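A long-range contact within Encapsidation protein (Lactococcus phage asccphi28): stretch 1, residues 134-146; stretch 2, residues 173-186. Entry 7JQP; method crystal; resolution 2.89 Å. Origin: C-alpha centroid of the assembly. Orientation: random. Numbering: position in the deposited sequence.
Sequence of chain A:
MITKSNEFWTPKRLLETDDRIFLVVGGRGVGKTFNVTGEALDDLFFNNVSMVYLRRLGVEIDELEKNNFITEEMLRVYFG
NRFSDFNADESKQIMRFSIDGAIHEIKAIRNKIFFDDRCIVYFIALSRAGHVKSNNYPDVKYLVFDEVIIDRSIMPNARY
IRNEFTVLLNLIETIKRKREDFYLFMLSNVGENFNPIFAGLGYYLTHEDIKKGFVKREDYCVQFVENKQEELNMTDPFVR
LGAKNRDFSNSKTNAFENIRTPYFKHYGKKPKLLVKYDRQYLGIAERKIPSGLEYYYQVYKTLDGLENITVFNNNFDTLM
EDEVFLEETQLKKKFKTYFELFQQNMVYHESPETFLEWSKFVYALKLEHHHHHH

Stretch 1 (134-146) SNNYPDVKYLVFD
Stretch 2 (173-186) ETIKRKREDFYLFM

What holds the two strands together? Residues 140-145 and 183-186 run parallel, their axes 15° apart and 4.6 Å at closest approach, with phi/psi near -120/120 to -128/128 at Leu-143, Val-144, Leu-184 and Phe-185; Lys-141 departs from this, at -112/-21. Tyr-142 pairs with Tyr-183, Leu-143 with Leu-184, Val-144 with Phe-185 and Phe-145 with Met-186, a selenomethionine, at CA-CA distances of 4.6 to 4.8 Å. The hydrogen bonds alternate: Tyr-183 N to Lys-141 O (2.8 Å), Leu-143 N to Tyr-183 O (2.8 Å), Phe-185 N to Leu-143 O (2.7 Å) and Phe-145 N to Phe-185 O (2.7 Å). Leu-143 thus bonds to the residues before and after its partner Leu-184, as parallel strands do. Between them, Leu-184 CA approaches Leu-143 O at 3.2 Å in a CA-H...O contact.

Which charged side chains add to the contact around the start of the paired strands? The CA-to-CB bond of Arg-177 (chi1 m, chi2 and chi3 t) points toward stretch 1, and its NH1 donates a very short hydrogen bond to Asn-136 OD1, 2.4 Å, at the guanidinium edge, near its plane, with an N-H...O angle of 118°. Lys-141, all-t, extends until its NZ forms a long salt bridge with Asp-181 OD2, 3.8 Å. Arg-179 (m, t, p) lays one guanidinium face over Asp-139 CA and Val-140 N; its NE lies 3.0 Å from Val-140 O.

How do the side chains pack on the face bearing Leu-143 and Leu-184? Leu-143 (t, p) joins the strand pair to the helix end through three apolar partners: its CG lies 3.8 Å from Leu-184 CD1 (t, p), its CB 3.8 Å from Phe-182 CZ, and its CD2 3.9 Å from Ile-175 CD1. Ile-175 (m, t), at the end of the helix, also brings CG2 within 3.5 Å of Val-140 CG1 (chi1 t).

What occupies the face bearing Tyr-142 and Val-144? The Tyr-142 and Tyr-183 rings, both chi1 m, are nearly parallel (23°) but slid apart, centroids 5.9 Å, so they barely overlap. Val-144 CG2 (chi1 t) rests 4.0 Å from Phe-185 CB (chi1 m).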

ATOM      1  N   SER A 134      13.808  19.112  12.860  1.00 65.73           N
ATOM      2  CA  SER A 134      13.692  19.460  14.266  1.00 64.19           C
ATOM      3  C   SER A 134      13.971  18.289  15.199  1.00 65.91           C
ATOM      4  O   SER A 134      14.002  18.486  16.419  1.00 48.86           O
ATOM      5  CB  SER A 134      12.285  20.007  14.546  1.00 65.81           C
ATOM      6  OG  SER A 134      12.001  21.121  13.717  1.00 73.03           O
ATOM      7  N   ASN A 135      14.185  17.087  14.667  1.00 76.91           N
ATOM      8  CA  ASN A 135      14.394  15.922  15.518  1.00 67.31           C
ATOM      9  C   ASN A 135      15.671  16.075  16.339  1.00 54.54           C
ATOM     10  O   ASN A 135      16.611  16.772  15.948  1.00 46.34           O
ATOM     11  CB  ASN A 135      14.456  14.648  14.673  1.00 55.80           C
ATOM     12  CG  ASN A 135      13.078  14.109  14.335  1.00 45.64           C
ATOM     13  OD1 ASN A 135      12.071  14.780  14.552  1.00 51.31           O
ATOM     14  ND2 ASN A 135      13.028  12.894  13.799  1.00 52.41           N
ATOM     15  N   ASN A 136      15.692  15.411  17.493  1.00 51.07           N
ATOM     16  CA  ASN A 136      16.816  15.454  18.419  1.00 56.25           C
ATOM     17  C   ASN A 136      17.431  14.067  18.551  1.00 50.18           C
ATOM     18  O   ASN A 136      16.722  13.089  18.816  1.00 45.86           O
ATOM     19  CB  ASN A 136      16.375  15.970  19.795  1.00 48.03           C
ATOM     20  CG  ASN A 136      16.204  17.478  19.827  1.00 48.29           C
ATOM     21  OD1 ASN A 136      17.025  18.217  19.286  1.00 61.69           O
ATOM     22  ND2 ASN A 136      15.132  17.940  20.462  1.00 40.68           N
ATOM     23  N   TYR A 137      18.748  13.992  18.374  1.00 47.74           N
ATOM     24  CA  TYR A 137      19.533  12.765  18.537  1.00 33.79           C
ATOM     25  C   TYR A 137      20.654  13.047  19.528  1.00 41.83           C
ATOM     26  O   TYR A 137      21.702  13.595  19.142  1.00 55.91           O
ATOM     27  CB  TYR A 137      20.098  12.280  17.206  1.00 38.77           C
ATOM     28  CG  TYR A 137      19.045  12.096  16.141  1.00 49.49           C
ATOM     29  CD1 TYR A 137      18.305  10.924  16.064  1.00 49.99           C
ATOM     30  CD2 TYR A 137      18.789  13.096  15.215  1.00 46.21           C
ATOM     31  CE1 TYR A 137      17.342  10.752  15.090  1.00 34.59           C
ATOM     32  CE2 TYR A 137      17.827  12.933  14.237  1.00 38.61           C
ATOM     33  CZ  TYR A 137      17.106  11.759  14.180  1.00 39.29           C
ATOM     34  OH  TYR A 137      16.146  11.589  13.209  1.00 32.96           O
ATOM     35  N   PRO A 138      20.483  12.714  20.811  1.00 34.19           N
ATOM     36  CA  PRO A 138      21.386  13.284  21.829  1.00 52.35           C
ATOM     37  C   PRO A 138      22.869  12.990  21.642  1.00 72.35           C
ATOM     38  O   PRO A 138      23.667  13.938  21.624  1.00 84.29           O
ATOM     39  CB  PRO A 138      20.842  12.683  23.140  1.00 50.41           C
ATOM     40  CG  PRO A 138      19.409  12.350  22.843  1.00 48.63           C
ATOM     41  CD  PRO A 138      19.405  11.904  21.409  1.00 50.43           C
ATOM     42  N   ASP A 139      23.282  11.728  21.552  1.00 42.61           N
ATOM     43  CA  ASP A 139      24.707  11.379  21.626  1.00 48.28           C
ATOM     44  C   ASP A 139      25.176  10.542  20.438  1.00 37.98           C
ATOM     45  O   ASP A 139      25.761   9.464  20.599  1.00 33.86           O
ATOM     46  CB  ASP A 139      25.023  10.687  22.950  1.00 51.05           C
ATOM     47  CG  ASP A 139      24.641  11.537  24.152  1.00 56.30           C
ATOM     48  OD1 ASP A 139      24.743  12.781  24.063  1.00 61.76           O
ATOM     49  OD2 ASP A 139      24.242  10.965  25.188  1.00 67.85           O
ATOM     50  N   VAL A 140      24.871  10.981  19.218  1.00 47.12           N
ATOM     51  CA  VAL A 140      25.288  10.257  18.016  1.00 39.00           C
ATOM     52  C   VAL A 140      26.745  10.583  17.694  1.00 36.71           C
ATOM     53  O   VAL A 140      27.103  11.750  17.510  1.00 36.80           O
ATOM     54  CB  VAL A 140      24.371  10.599  16.833  1.00 33.32           C
ATOM     55  CG1 VAL A 140      24.718   9.746  15.623  1.00 28.19           C
ATOM     56  CG2 VAL A 140      22.922  10.421  17.227  1.00 34.59           C
ATOM     57  N   LYS A 141      27.581   9.543  17.592  1.00 38.30           N
ATOM     58  CA  LYS A 141      28.985   9.706  17.240  1.00 42.18           C
ATOM     59  C   LYS A 141      29.321   9.141  15.866  1.00 36.50           C
ATOM     60  O   LYS A 141      30.332   9.544  15.280  1.00 41.22           O
ATOM     61  CB  LYS A 141      29.888   9.014  18.276  1.00 39.95           C
ATOM     62  CG  LYS A 141      31.386   9.124  17.987  1.00 47.96           C
ATOM     63  CD  LYS A 141      32.218   8.252  18.932  1.00 48.45           C
ATOM     64  CE  LYS A 141      33.710   8.476  18.727  1.00 50.61           C
ATOM     65  NZ  LYS A 141      34.538   7.497  19.488  1.00 70.29           N
ATOM     66  N   TYR A 142      28.501   8.235  15.336  1.00 39.82           N
ATOM     67  CA  TYR A 142      28.763   7.586  14.060  1.00 36.77           C
ATOM     68  C   TYR A 142      27.551   7.755  13.156  1.00 35.60           C
ATOM     69  O   TYR A 142      26.414   7.561  13.595  1.00 40.70           O
ATOM     70  CB  TYR A 142      29.056   6.092  14.241  1.00 31.24           C
ATOM     71  CG  TYR A 142      30.301   5.763  15.035  1.00 37.48           C
ATOM     72  CD1 TYR A 142      31.535   5.632  14.411  1.00 29.35           C
ATOM     73  CD2 TYR A 142      30.239   5.570  16.409  1.00 36.54           C
ATOM     74  CE1 TYR A 142      32.673   5.321  15.135  1.00 40.50           C
ATOM     75  CE2 TYR A 142      31.370   5.261  17.140  1.00 41.86           C
ATOM     76  CZ  TYR A 142      32.584   5.140  16.500  1.00 48.25           C
ATOM     77  OH  TYR A 142      33.708   4.833  17.235  1.00 39.45           O
ATOM     78  N   LEU A 143      27.799   8.109  11.897  1.00 30.85           N
ATOM     79  CA  LEU A 143      26.766   8.154  10.869  1.00 33.15           C
ATOM     80  C   LEU A 143      27.268   7.350   9.680  1.00 37.15           C
ATOM     81  O   LEU A 143      28.332   7.654   9.130  1.00 31.74           O
ATOM     82  CB  LEU A 143      26.446   9.590  10.458  1.00 25.85           C
ATOM     83  CG  LEU A 143      25.439   9.750   9.321  1.00 24.30           C
ATOM     84  CD1 LEU A 143      24.247   8.829   9.492  1.00 33.63           C
ATOM     85  CD2 LEU A 143      24.976  11.194   9.229  1.00 24.05           C
ATOM     86  N   VAL A 144      26.517   6.323   9.293  1.00 39.51           N
ATOM     87  CA  VAL A 144      26.899   5.438   8.199  1.00 37.36           C
ATOM     88  C   VAL A 144      25.852   5.542   7.100  1.00 44.44           C
ATOM     89  O   VAL A 144      24.674   5.233   7.320  1.00 33.81           O
ATOM     90  CB  VAL A 144      27.057   3.983   8.666  1.00 27.05           C
ATOM     91  CG1 VAL A 144      27.452   3.093   7.498  1.00 30.41           C
ATOM     92  CG2 VAL A 144      28.090   3.903   9.772  1.00 30.06           C
ATOM     93  N   PHE A 145      26.287   5.964   5.918  1.00 40.67           N
ATOM     94  CA  PHE A 145      25.444   6.081   4.730  1.00 36.10           C
ATOM     95  C   PHE A 145      25.833   4.908   3.829  1.00 34.27           C
ATOM     96  O   PHE A 145      26.786   4.993   3.054  1.00 39.63           O
ATOM     97  CB  PHE A 145      25.655   7.431   4.050  1.00 38.48           C
ATOM     98  CG  PHE A 145      24.578   7.800   3.061  1.00 37.66           C
ATOM     99  CD1 PHE A 145      23.755   6.839   2.497  1.00 37.11           C
ATOM    100  CD2 PHE A 145      24.399   9.124   2.695  1.00 33.18           C
ATOM    101  CE1 PHE A 145      22.773   7.195   1.590  1.00 37.65           C
ATOM    102  CE2 PHE A 145      23.420   9.482   1.790  1.00 37.06           C
ATOM    103  CZ  PHE A 145      22.608   8.519   1.236  1.00 34.50           C
ATOM    104  N   ASP A 146      25.104   3.803   3.956  1.00 37.14           N
ATOM    105  CA  ASP A 146      25.407   2.603   3.189  1.00 36.01           C
ATOM    106  C   ASP A 146      24.785   2.692   1.801  1.00 28.19           C
ATOM    107  O   ASP A 146      23.755   3.345   1.600  1.00 24.62           O
ATOM    108  CB  ASP A 146      24.896   1.364   3.923  1.00 36.81           C
ATOM    109  CG  ASP A 146      25.633   0.103   3.520  1.00 37.67           C
ATOM    110  OD1 ASP A 146      26.486   0.172   2.607  1.00 38.84           O
ATOM    111  OD2 ASP A 146      25.370  -0.957   4.124  1.00 49.63           O
ATOM    112  N   GLU A 173      23.858  18.295  10.169  1.00 34.70           N
ATOM    113  CA  GLU A 173      23.703  19.330  11.184  1.00 40.41           C
ATOM    114  C   GLU A 173      22.705  18.899  12.252  1.00 33.90           C
ATOM    115  O   GLU A 173      22.932  19.109  13.448  1.00 47.35           O
ATOM    116  CB  GLU A 173      23.242  20.634  10.530  1.00 52.35           C
ATOM    117  CG  GLU A 173      23.447  21.869  11.386  1.00 63.42           C
ATOM    118  CD  GLU A 173      22.604  23.043  10.924  1.00 87.45           C
ATOM    119  OE1 GLU A 173      21.674  22.825  10.118  1.00 86.73           O
ATOM    120  OE2 GLU A 173      22.861  24.180  11.371  1.00104.90           O
ATOM    121  N   THR A 174      21.590  18.293  11.836  1.00 37.73           N
ATOM    122  CA  THR A 174      20.582  17.856  12.796  1.00 39.76           C
ATOM    123  C   THR A 174      21.123  16.741  13.684  1.00 41.58           C
ATOM    124  O   THR A 174      20.936  16.759  14.906  1.00 54.37           O
ATOM    125  CB  THR A 174      19.324  17.388  12.062  1.00 32.57           C
ATOM    126  OG1 THR A 174      18.859  18.424  11.188  1.00 46.53           O
ATOM    127  CG2 THR A 174      18.228  17.031  13.053  1.00 52.25           C
ATOM    128  N   ILE A 175      21.791  15.755  13.080  1.00 38.31           N
ATOM    129  CA  ILE A 175      22.321  14.637  13.851  1.00 30.53           C
ATOM    130  C   ILE A 175      23.504  15.079  14.701  1.00 28.62           C
ATOM    131  O   ILE A 175      23.694  14.580  15.817  1.00 31.59           O
ATOM    132  CB  ILE A 175      22.712  13.485  12.900  1.00 38.54           C
ATOM    133  CG1 ILE A 175      21.468  12.954  12.177  1.00 42.66           C
ATOM    134  CG2 ILE A 175      23.444  12.388  13.662  1.00 30.79           C
ATOM    135  CD1 ILE A 175      21.713  11.724  11.319  1.00 33.94           C
ATOM    136  N   LYS A 176      24.297  16.021  14.206  1.00 44.58           N
ATOM    137  CA  LYS A 176      25.518  16.478  14.858  1.00 42.53           C
ATOM    138  C   LYS A 176      25.345  17.940  15.248  1.00 59.84           C
ATOM    139  O   LYS A 176      25.250  18.813  14.381  1.00 76.55           O
ATOM    140  CB  LYS A 176      26.704  16.290  13.914  1.00 31.33           C
ATOM    141  CG  LYS A 176      28.052  16.708  14.458  1.00 47.92           C
ATOM    142  CD  LYS A 176      29.023  16.884  13.293  1.00 45.20           C
ATOM    143  CE  LYS A 176      30.340  17.498  13.730  1.00 44.55           C
ATOM    144  NZ  LYS A 176      30.143  18.874  14.266  1.00 44.51           N
ATOM    145  N   ARG A 177      25.317  18.207  16.552  1.00 51.32           N
ATOM    146  CA  ARG A 177      25.145  19.561  17.068  1.00 56.13           C
ATOM    147  C   ARG A 177      26.249  19.853  18.074  1.00 79.45           C
ATOM    148  O   ARG A 177      26.281  19.261  19.157  1.00 79.98           O
ATOM    149  CB  ARG A 177      23.767  19.732  17.708  1.00 70.89           C
ATOM    150  CG  ARG A 177      22.629  19.763  16.706  1.00 63.82           C
ATOM    151  CD  ARG A 177      21.272  19.722  17.389  1.00 76.39           C
ATOM    152  NE  ARG A 177      20.203  20.127  16.481  1.00 82.54           N
ATOM    153  CZ  ARG A 177      18.923  19.798  16.625  1.00 82.71           C
ATOM    154  NH1 ARG A 177      18.537  19.038  17.643  1.00 76.44           N
ATOM    155  NH2 ARG A 177      18.028  20.221  15.743  1.00 80.87           N
ATOM    156  N   LYS A 178      27.150  20.765  17.712  1.00 80.70           N
ATOM    157  CA  LYS A 178      28.231  21.189  18.601  1.00 85.61           C
ATOM    158  C   LYS A 178      29.034  19.998  19.112  1.00 78.02           C
ATOM    159  O   LYS A 178      29.513  19.997  20.249  1.00 93.07           O
ATOM    160  CB  LYS A 178      27.684  22.008  19.774  1.00 77.83           C
ATOM    161  N   ARG A 179      29.185  18.972  18.277  1.00 63.84           N
ATOM    162  CA  ARG A 179      29.938  17.774  18.630  1.00 55.94           C
ATOM    163  C   ARG A 179      31.202  17.734  17.780  1.00 51.78           C
ATOM    164  O   ARG A 179      31.129  17.560  16.560  1.00 61.03           O
ATOM    165  CB  ARG A 179      29.104  16.511  18.418  1.00 52.17           C
ATOM    166  CG  ARG A 179      27.932  16.358  19.373  1.00 59.36           C
ATOM    167  CD  ARG A 179      27.275  14.986  19.227  1.00 63.30           C
ATOM    168  NE  ARG A 179      28.264  13.909  19.276  1.00 56.24           N
ATOM    169  CZ  ARG A 179      28.664  13.300  20.389  1.00 56.93           C
ATOM    170  NH1 ARG A 179      28.156  13.648  21.563  1.00 63.44           N
ATOM    171  NH2 ARG A 179      29.574  12.337  20.326  1.00 48.14           N
ATOM    172  N   GLU A 180      32.360  17.892  18.422  1.00 66.13           N
ATOM    173  CA  GLU A 180      33.620  17.765  17.696  1.00 70.33           C
ATOM    174  C   GLU A 180      33.897  16.310  17.337  1.00 53.75           C
ATOM    175  O   GLU A 180      34.451  16.022  16.268  1.00 41.90           O
ATOM    176  CB  GLU A 180      34.763  18.341  18.533  1.00 76.75           C
ATOM    177  CG  GLU A 180      36.119  18.329  17.845  1.00 83.51           C
ATOM    178  CD  GLU A 180      37.251  18.708  18.785  1.00 91.61           C
ATOM    179  OE1 GLU A 180      37.025  18.717  20.013  1.00 99.51           O
ATOM    180  OE2 GLU A 180      38.364  18.998  18.297  1.00 89.80           O
ATOM    181  N   ASP A 181      33.511  15.381  18.211  1.00 50.69           N
ATOM    182  CA  ASP A 181      33.783  13.955  18.022  1.00 45.42           C
ATOM    183  C   ASP A 181      32.616  13.347  17.252  1.00 49.23           C
ATOM    184  O   ASP A 181      31.629  12.888  17.829  1.00 40.33           O
ATOM    185  CB  ASP A 181      33.996  13.266  19.363  1.00 50.80           C
ATOM    186  CG  ASP A 181      34.775  11.970  19.236  1.00 49.04           C
ATOM    187  OD1 ASP A 181      35.356  11.729  18.158  1.00 44.74           O
ATOM    188  OD2 ASP A 181      34.808  11.193  20.214  1.00 42.88           O
ATOM    189  N   PHE A 182      32.733  13.351  15.928  1.00 44.86           N
ATOM    190  CA  PHE A 182      31.712  12.810  15.041  1.00 34.44           C
ATOM    191  C   PHE A 182      32.404  12.129  13.872  1.00 37.13           C
ATOM    192  O   PHE A 182      33.475  12.555  13.434  1.00 31.04           O
ATOM    193  CB  PHE A 182      30.775  13.928  14.558  1.00 31.31           C
ATOM    194  CG  PHE A 182      29.500  13.438  13.938  1.00 31.77           C
ATOM    195  CD1 PHE A 182      28.387  13.185  14.723  1.00 37.61           C
ATOM    196  CD2 PHE A 182      29.403  13.259  12.569  1.00 28.80           C
ATOM    197  CE1 PHE A 182      27.206  12.744  14.156  1.00 37.69           C
ATOM    198  CE2 PHE A 182      28.225  12.820  11.996  1.00 30.35           C
ATOM    199  CZ  PHE A 182      27.125  12.564  12.790  1.00 33.73           C
ATOM    200  N   TYR A 183      31.795  11.054  13.377  1.00 33.73           N
ATOM    201  CA  TYR A 183      32.345  10.301  12.260  1.00 33.63           C
ATOM    202  C   TYR A 183      31.253  10.016  11.242  1.00 29.50           C
ATOM    203  O   TYR A 183      30.120   9.685  11.607  1.00 41.72           O
ATOM    204  CB  TYR A 183      32.979   8.986  12.732  1.00 33.99           C
ATOM    205  CG  TYR A 183      34.324   9.164  13.400  1.00 37.11           C
ATOM    206  CD1 TYR A 183      34.417   9.444  14.757  1.00 40.62           C
ATOM    207  CD2 TYR A 183      35.501   9.058  12.671  1.00 42.27           C
ATOM    208  CE1 TYR A 183      35.647   9.609  15.370  1.00 38.31           C
ATOM    209  CE2 TYR A 183      36.733   9.221  13.275  1.00 56.34           C
ATOM    210  CZ  TYR A 183      36.801   9.497  14.624  1.00 50.69           C
ATOM    211  OH  TYR A 183      38.025   9.662  15.231  1.00 52.85           O
ATOM    212  N   LEU A 184      31.601  10.147   9.964  1.00 27.17           N
ATOM    213  CA  LEU A 184      30.697   9.866   8.858  1.00 26.74           C
ATOM    214  C   LEU A 184      31.333   8.828   7.948  1.00 32.57           C
ATOM    215  O   LEU A 184      32.479   8.993   7.518  1.00 28.63           O
ATOM    216  CB  LEU A 184      30.376  11.137   8.066  1.00 33.25           C
ATOM    217  CG  LEU A 184      29.673  10.940   6.721  1.00 29.58           C
ATOM    218  CD1 LEU A 184      28.323  10.266   6.906  1.00 29.83           C
ATOM    219  CD2 LEU A 184      29.509  12.265   5.987  1.00 40.14           C
ATOM    220  N   PHE A 185      30.587   7.767   7.650  1.00 33.79           N
ATOM    221  CA  PHE A 185      31.050   6.699   6.774  1.00 31.76           C
ATOM    222  C   PHE A 185      30.116   6.614   5.576  1.00 37.65           C
ATOM    223  O   PHE A 185      28.903   6.439   5.740  1.00 44.93           O
ATOM    224  CB  PHE A 185      31.102   5.360   7.514  1.00 33.08           C
ATOM    225  CG  PHE A 185      32.313   5.197   8.391  1.00 28.11           C
ATOM    226  CD1 PHE A 185      32.311   5.671   9.692  1.00 31.98           C
ATOM    227  CD2 PHE A 185      33.452   4.569   7.915  1.00 28.50           C
ATOM    228  CE1 PHE A 185      33.422   5.521  10.504  1.00 33.50           C
ATOM    229  CE2 PHE A 185      34.566   4.416   8.720  1.00 30.98           C
ATOM    230  CZ  PHE A 185      34.551   4.893  10.017  1.00 34.57           C
HETATM  231  N   MSE A 186      30.677   6.752   4.380  1.00 35.50           N
HETATM  232  CA  MSE A 186      29.924   6.597   3.141  1.00 35.02           C
HETATM  233  C   MSE A 186      30.360   5.307   2.452  1.00 40.90           C
HETATM  234  O   MSE A 186      31.515   5.173   2.050  1.00 46.03           O
HETATM  235  CB  MSE A 186      30.143   7.795   2.224  1.00 33.96           C
HETATM  236  CG  MSE A 186      29.239   8.982   2.524  1.00 35.43           C
HETATM  237 SE   MSE A 186      30.000  10.667   1.885  1.00 56.21          SE
HETATM  238  CE  MSE A 186      28.391  11.761   1.912  1.00 42.97           C
TER